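Local atomic coordinates of 4-hydroxy-3-methylbut-2-enyl diphosphate reductase (PDB entry 3DNF), a protein that catalyses the last step of the non-mevalonate isoprenoid pathway, reducing hydroxymethylbutenyl diphosphate to isopentenyl and dimethylallyl diphosphates with an iron-sulfur cluster. Residues E201-L206 and Y228-E233; M213-G218 and G222-L227. All blocks are in the same frame, centred on the assembly; numbering follows the deposited sequence.

Interaction 1: E201-L206 and Y228-E233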
loop_
_atom_site.group_PDB
_atom_site.type_symbol
_atom_site.label_atom_id
_atom_site.label_comp_id
_atom_site.label_asym_id
_atom_site.label_seq_id
_atom_site.Cartn_x
_atom_site.Cartn_y
_atom_site.Cartn_z
ATOM N N GLU B 201 -1.171 -2.553 -24.047
ATOM C CA GLU B 201 -0.044 -3.471 -24.298
ATOM C C GLU B 201 -0.130 -4.163 -25.657
ATOM O O GLU B 201 0.896 -4.478 -26.270
ATOM C CB GLU B 201 0.072 -4.520 -23.186
ATOM C CG GLU B 201 0.296 -3.952 -21.771
ATOM C CD GLU B 201 1.436 -2.934 -21.680
ATOM O OE1 GLU B 201 2.485 -3.122 -22.331
ATOM O OE2 GLU B 201 1.280 -1.942 -20.938
ATOM N N SER B 202 -1.352 -4.409 -26.111
ATOM C CA SER B 202 -1.601 -4.952 -27.438
ATOM C C SER B 202 -1.187 -3.967 -28.534
ATOM O O SER B 202 -0.675 -4.380 -29.574
ATOM C CB SER B 202 -3.076 -5.337 -27.581
ATOM O OG SER B 202 -3.343 -5.891 -28.862
ATOM N N VAL B 203 -1.407 -2.672 -28.292
ATOM C CA VAL B 203 -0.918 -1.602 -29.179
ATOM C C VAL B 203 0.607 -1.500 -29.122
ATOM O O VAL B 203 1.264 -1.356 -30.158
ATOM C CB VAL B 203 -1.589 -0.247 -28.846
ATOM C CG1 VAL B 203 -0.810 0.923 -29.431
ATOM C CG2 VAL B 203 -3.017 -0.246 -29.360
ATOM N N LYS B 204 1.162 -1.599 -27.913
ATOM C CA LYS B 204 2.619 -1.628 -27.720
ATOM C C LYS B 204 3.304 -2.710 -28.556
ATOM O O LYS B 204 4.341 -2.455 -29.167
ATOM C CB LYS B 204 2.989 -1.821 -26.247
ATOM C CG LYS B 204 2.907 -0.568 -25.398
ATOM C CD LYS B 204 4.079 -0.490 -24.419
ATOM C CE LYS B 204 3.911 0.644 -23.407
ATOM N NZ LYS B 204 2.809 0.374 -22.443
ATOM N N LYS B 205 2.724 -3.907 -28.570
ATOM C CA LYS B 205 3.292 -5.027 -29.312
ATOM C C LYS B 205 3.084 -4.890 -30.824
ATOM O O LYS B 205 3.964 -5.255 -31.613
ATOM C CB LYS B 205 2.726 -6.360 -28.814
ATOM C CG LYS B 205 3.170 -6.754 -27.405
ATOM C CD LYS B 205 2.828 -8.217 -27.067
ATOM C CE LYS B 205 1.317 -8.533 -27.155
ATOM N NZ LYS B 205 0.469 -7.987 -26.041
ATOM N N LEU B 206 1.933 -4.358 -31.230
ATOM C CA LEU B 206 1.624 -4.253 -32.652
ATOM C C LEU B 206 2.331 -3.076 -33.337
ATOM O O LEU B 206 2.807 -3.211 -34.476
ATOM C CB LEU B 206 0.108 -4.216 -32.893
ATOM C CG LEU B 206 -0.373 -4.456 -34.334
ATOM C CD1 LEU B 206 0.161 -5.769 -34.915
ATOM C CD2 LEU B 206 -1.897 -4.404 -34.448
ATOM N N TYR B 228 -3.329 6.583 -28.876
ATOM C CA TYR B 228 -2.593 7.324 -29.908
ATOM C C TYR B 228 -1.143 7.640 -29.510
ATOM O O TYR B 228 -0.222 7.284 -30.240
ATOM C CB TYR B 228 -3.326 8.597 -30.353
ATOM C CG TYR B 228 -2.475 9.494 -31.243
ATOM C CD1 TYR B 228 -2.189 9.128 -32.563
ATOM C CD2 TYR B 228 -1.950 10.698 -30.761
ATOM C CE1 TYR B 228 -1.401 9.942 -33.379
ATOM C CE2 TYR B 228 -1.169 11.506 -31.568
ATOM C CZ TYR B 228 -0.908 11.118 -32.869
ATOM O OH TYR B 228 -0.141 11.908 -33.675
ATOM N N TYR B 229 -0.948 8.275 -28.353
ATOM C CA TYR B 229 0.397 8.687 -27.910
ATOM C C TYR B 229 1.352 7.513 -27.759
ATOM O O TYR B 229 2.488 7.567 -28.231
ATOM C CB TYR B 229 0.335 9.445 -26.586
ATOM C CG TYR B 229 -0.295 10.808 -26.670
ATOM C CD1 TYR B 229 -1.427 11.108 -25.918
ATOM C CD2 TYR B 229 0.245 11.808 -27.489
ATOM C CE1 TYR B 229 -2.020 12.348 -25.977
ATOM C CE2 TYR B 229 -0.339 13.065 -27.555
ATOM C CZ TYR B 229 -1.478 13.322 -26.794
ATOM O OH TYR B 229 -2.080 14.556 -26.831
ATOM N N ILE B 230 0.878 6.455 -27.099
ATOM C CA ILE B 230 1.656 5.228 -26.901
ATOM C C ILE B 230 2.152 4.662 -28.239
ATOM O O ILE B 230 3.310 4.254 -28.357
ATOM C CB ILE B 230 0.846 4.176 -26.070
ATOM C CG1 ILE B 230 1.696 2.974 -25.668
ATOM C CG2 ILE B 230 -0.381 3.691 -26.807
ATOM C CD1 ILE B 230 0.912 1.959 -24.826
ATOM N N SER B 231 1.275 4.683 -29.242
ATOM C CA SER B 231 1.577 4.177 -30.575
ATOM C C SER B 231 2.513 5.117 -31.340
ATOM O O SER B 231 3.492 4.665 -31.927
ATOM C CB SER B 231 0.285 3.961 -31.361
ATOM O OG SER B 231 0.563 3.517 -32.685
ATOM N N LYS B 232 2.196 6.413 -31.308
ATOM C CA LYS B 232 2.963 7.478 -31.964
ATOM C C LYS B 232 4.419 7.513 -31.480
ATOM O O LYS B 232 5.320 7.928 -32.208
ATOM C CB LYS B 232 2.261 8.828 -31.719
ATOM C CG LYS B 232 2.940 10.052 -32.315
ATOM C CD LYS B 232 2.744 10.134 -33.822
ATOM C CE LYS B 232 3.487 11.330 -34.393
ATOM N NZ LYS B 232 3.077 11.538 -35.882
ATOM N N GLU B 233 4.626 7.069 -30.244
ATOM C CA GLU B 233 5.945 6.969 -29.637
ATOM C C GLU B 233 6.760 5.803 -30.204
ATOM O O GLU B 233 7.989 5.876 -30.270
ATOM C CB GLU B 233 5.785 6.806 -28.126
ATOM C CG GLU B 233 7.080 6.695 -27.346
ATOM C CD GLU B 233 6.835 6.401 -25.878
ATOM O OE1 GLU B 233 5.709 6.656 -25.390
ATOM O OE2 GLU B 233 7.781 5.923 -25.213
#
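Two neighbouring helices of an open alpha/beta lobe, one of the three lobes of IspH, pack side by side here: Val203 and Lys204 of helix 195-206 meet Ile230 and Ser231 of helix 222-234. The short axes run almost parallel, 20° apart, and come within 9.2 Å; the two segments together bury 186 Å². The closest backbone pair is Val203 CA and Ser231 CA, 6.4 Å apart.

Within 228-233 it is the CG1 branch of Val203 that makes the contact; CG2 turns to Leu227, one turn earlier on helix 222-234. CG1, placed opposite the backbone N (chi1 162°), sits 3.8 Å from Ile230 CG2 and meets Ser231 CB as well, so a single methyl spans two successive residues. Ser231 offers its CB carbon here, whereas its hydroxyl is hydrogen-bonded to Thr238 OG1 at the start of strand 238-241. On the partly exposed side of the seam, Ile230 extends fully, both torsions near 180°, and carries CD1 against the aliphatic part of Lys204, the two side chains crossing at about a right angle. Bends at chi2 and chi4 fold the lysine around this methyl: CE of Lys204 lies 3.6 Å from Ile230 CD1, and the ammonium end turns back along its own helix to Glu201. That salt bridge, a weak hydrogen bond of 3.2 Å from Lys204 NZ to Glu201 OE2, probably helps to keep the lysine chain curled. Packing is tightest where Lys204 CG and Ile230 CD1 stand 3.3 Å apart, inside the usual carbon-carbon contact distance.

Interaction 2: M213-G218 and G222-L227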
loop_
_atom_site.group_PDB
_atom_site.type_symbol
_atom_site.label_atom_id
_atom_site.label_comp_id
_atom_site.label_asym_id
_atom_site.label_seq_id
_atom_site.Cartn_x
_atom_site.Cartn_y
_atom_site.Cartn_z
ATOM N N MET B 213 0.027 2.607 -38.116
ATOM C CA MET B 213 -0.903 2.357 -37.027
ATOM C C MET B 213 -2.091 3.307 -37.129
ATOM O O MET B 213 -1.916 4.522 -37.238
ATOM C CB MET B 213 -0.187 2.531 -35.681
ATOM C CG MET B 213 0.514 1.278 -35.173
ATOM S SD MET B 213 -0.625 -0.128 -34.950
ATOM C CE MET B 213 -1.632 0.350 -33.541
ATOM N N ILE B 214 -3.297 2.738 -37.109
ATOM C CA ILE B 214 -4.549 3.502 -37.024
ATOM C C ILE B 214 -5.198 3.316 -35.654
ATOM O O ILE B 214 -5.467 2.188 -35.239
ATOM C CB ILE B 214 -5.570 3.090 -38.132
ATOM C CG1 ILE B 214 -4.946 3.165 -39.536
ATOM C CG2 ILE B 214 -6.868 3.922 -38.024
ATOM C CD1 ILE B 214 -4.376 4.544 -39.950
ATOM N N ILE B 215 -5.440 4.428 -34.964
ATOM C CA ILE B 215 -6.095 4.432 -33.655
ATOM C C ILE B 215 -7.455 5.123 -33.792
ATOM O O ILE B 215 -7.535 6.299 -34.180
ATOM C CB ILE B 215 -5.212 5.126 -32.559
ATOM C CG1 ILE B 215 -3.846 4.415 -32.382
ATOM C CG2 ILE B 215 -5.977 5.291 -31.243
ATOM C CD1 ILE B 215 -3.901 2.930 -32.004
ATOM N N ILE B 216 -8.523 4.382 -33.504
ATOM C CA ILE B 216 -9.880 4.893 -33.687
ATOM C C ILE B 216 -10.503 5.292 -32.333
ATOM O O ILE B 216 -10.292 4.626 -31.315
ATOM C CB ILE B 216 -10.787 3.865 -34.423
ATOM C CG1 ILE B 216 -10.131 3.373 -35.707
ATOM C CG2 ILE B 216 -12.160 4.483 -34.747
ATOM C CD1 ILE B 216 -10.649 2.017 -36.155
ATOM N N GLY B 217 -11.257 6.394 -32.332
ATOM C CA GLY B 217 -11.974 6.825 -31.141
ATOM C C GLY B 217 -12.303 8.296 -31.144
ATOM O O GLY B 217 -11.712 9.076 -31.903
ATOM N N GLY B 218 -13.247 8.688 -30.291
ATOM C CA GLY B 218 -13.598 10.102 -30.149
ATOM C C GLY B 218 -12.400 10.859 -29.607
ATOM O O GLY B 218 -11.636 10.302 -28.815
ATOM N N GLY B 222 -10.292 10.348 -23.431
ATOM C CA GLY B 222 -8.958 10.392 -22.826
ATOM C C GLY B 222 -8.117 9.147 -23.071
ATOM O O GLY B 222 -6.955 9.250 -23.448
ATOM N N ASN B 223 -8.699 7.963 -22.878
ATOM C CA ASN B 223 -7.946 6.720 -23.110
ATOM C C ASN B 223 -7.748 6.325 -24.584
ATOM O O ASN B 223 -6.873 5.503 -24.890
ATOM C CB ASN B 223 -8.503 5.544 -22.291
ATOM C CG ASN B 223 -7.884 5.441 -20.893
ATOM O OD1 ASN B 223 -8.587 5.144 -19.923
ATOM N ND2 ASN B 223 -6.560 5.686 -20.787
ATOM N N THR B 224 -8.546 6.893 -25.491
ATOM C CA THR B 224 -8.239 6.766 -26.914
ATOM C C THR B 224 -6.978 7.585 -27.206
ATOM O O THR B 224 -6.080 7.112 -27.902
ATOM C CB THR B 224 -9.388 7.243 -27.814
ATOM O OG1 THR B 224 -10.553 6.443 -27.570
ATOM C CG2 THR B 224 -9.020 7.108 -29.275
ATOM N N ARG B 225 -6.920 8.796 -26.656
ATOM C CA ARG B 225 -5.768 9.682 -26.856
ATOM C C ARG B 225 -4.470 9.074 -26.322
ATOM O O ARG B 225 -3.384 9.367 -26.834
ATOM C CB ARG B 225 -6.019 11.063 -26.232
ATOM C CG ARG B 225 -6.874 11.981 -27.102
ATOM C CD ARG B 225 -6.972 13.409 -26.544
ATOM N NE ARG B 225 -8.166 13.550 -25.715
ATOM C CZ ARG B 225 -8.163 13.753 -24.402
ATOM N NH1 ARG B 225 -7.018 13.879 -23.740
ATOM N NH2 ARG B 225 -9.317 13.850 -23.757
ATOM N N ARG B 226 -4.585 8.232 -25.295
ATOM C CA ARG B 226 -3.421 7.579 -24.712
ATOM C C ARG B 226 -2.954 6.486 -25.648
ATOM O O ARG B 226 -1.753 6.317 -25.842
ATOM C CB ARG B 226 -3.741 7.009 -23.336
ATOM C CG ARG B 226 -2.590 7.081 -22.344
ATOM C CD ARG B 226 -3.175 7.237 -20.939
ATOM N NE ARG B 226 -2.188 7.088 -19.870
ATOM C CZ ARG B 226 -2.500 6.912 -18.587
ATOM N NH1 ARG B 226 -3.774 6.860 -18.210
ATOM N NH2 ARG B 226 -1.542 6.785 -17.675
ATOM N N LEU B 227 -3.912 5.761 -26.235
ATOM C CA LEU B 227 -3.628 4.768 -27.276
ATOM C C LEU B 227 -2.890 5.398 -28.450
ATOM O O LEU B 227 -1.916 4.824 -28.955
ATOM C CB LEU B 227 -4.910 4.088 -27.771
ATOM C CG LEU B 227 -5.486 2.878 -27.042
ATOM C CD1 LEU B 227 -6.622 2.280 -27.892
ATOM C CD2 LEU B 227 -4.425 1.827 -26.719
#
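Ile215 and Thr224 supply most of the apolar packing between segments 213-218 and 222-227, which bury 246 Å² in all. Ile215 CG2 rests on the helix backbone as well as on side chains: it lies 3.8 Å from Thr224 O and 3.8 Å from Leu227 CB, with the Ile215 and Leu227 side chains crossing at about a right angle, and 4.1 Å from Thr224 CG2. Having CG2 opposite the backbone N aims that methyl at the helix, between Thr224 and Leu227. An alanine here would lose CG2 along with the CG1 branch, and would probably leave a gap beside Leu227 CB and the Thr224 methyl.

Strand and helix run antiparallel, 175° apart with axes 8.3 Å from each other, as expected for the first half of a beta-alpha-beta crossover: strand 212-216 leads through a glycine-containing turn into helix 222-234, which returns the chain to strand 238-241.

Side chain meets backbone at the turn. Thr224 CG2 is 3.5 Å from both Ile216 O and Gly217 CA, while its CB faces Gly218 O at 3.9 Å. With no CB, Gly217 lets the Thr224 methyl close onto its CA, at backbone angles that suit glycine.

Polar bonding lies beside this packing. Ser221 and Asn223 are predicted to bind the diphosphate substrate, and Thr224 OG1 is hydrogen-bonded to Ser221 OG.

In the fold
Both segments of interaction 2 fall between the two segments of interaction 1 in sequence: helix 195-206 comes first, then strand 212-216, then helix 222-234, whose first half serves interaction 2 and whose later half serves interaction 1. The centres are about 10 Å apart, and the contacts meet directly, with Val203 CG2 3.6 Å from Leu227 CD2 and 4.2 Å from Ile215 CD1. The two helices lie side by side on one face of the four-stranded parallel sheet; Ile214 and Ile216 face helix 268-281 on the other. Both helices begin toward the active site, where Asn223 touches Thr196 and Gln200, and interaction 1 packs them further along.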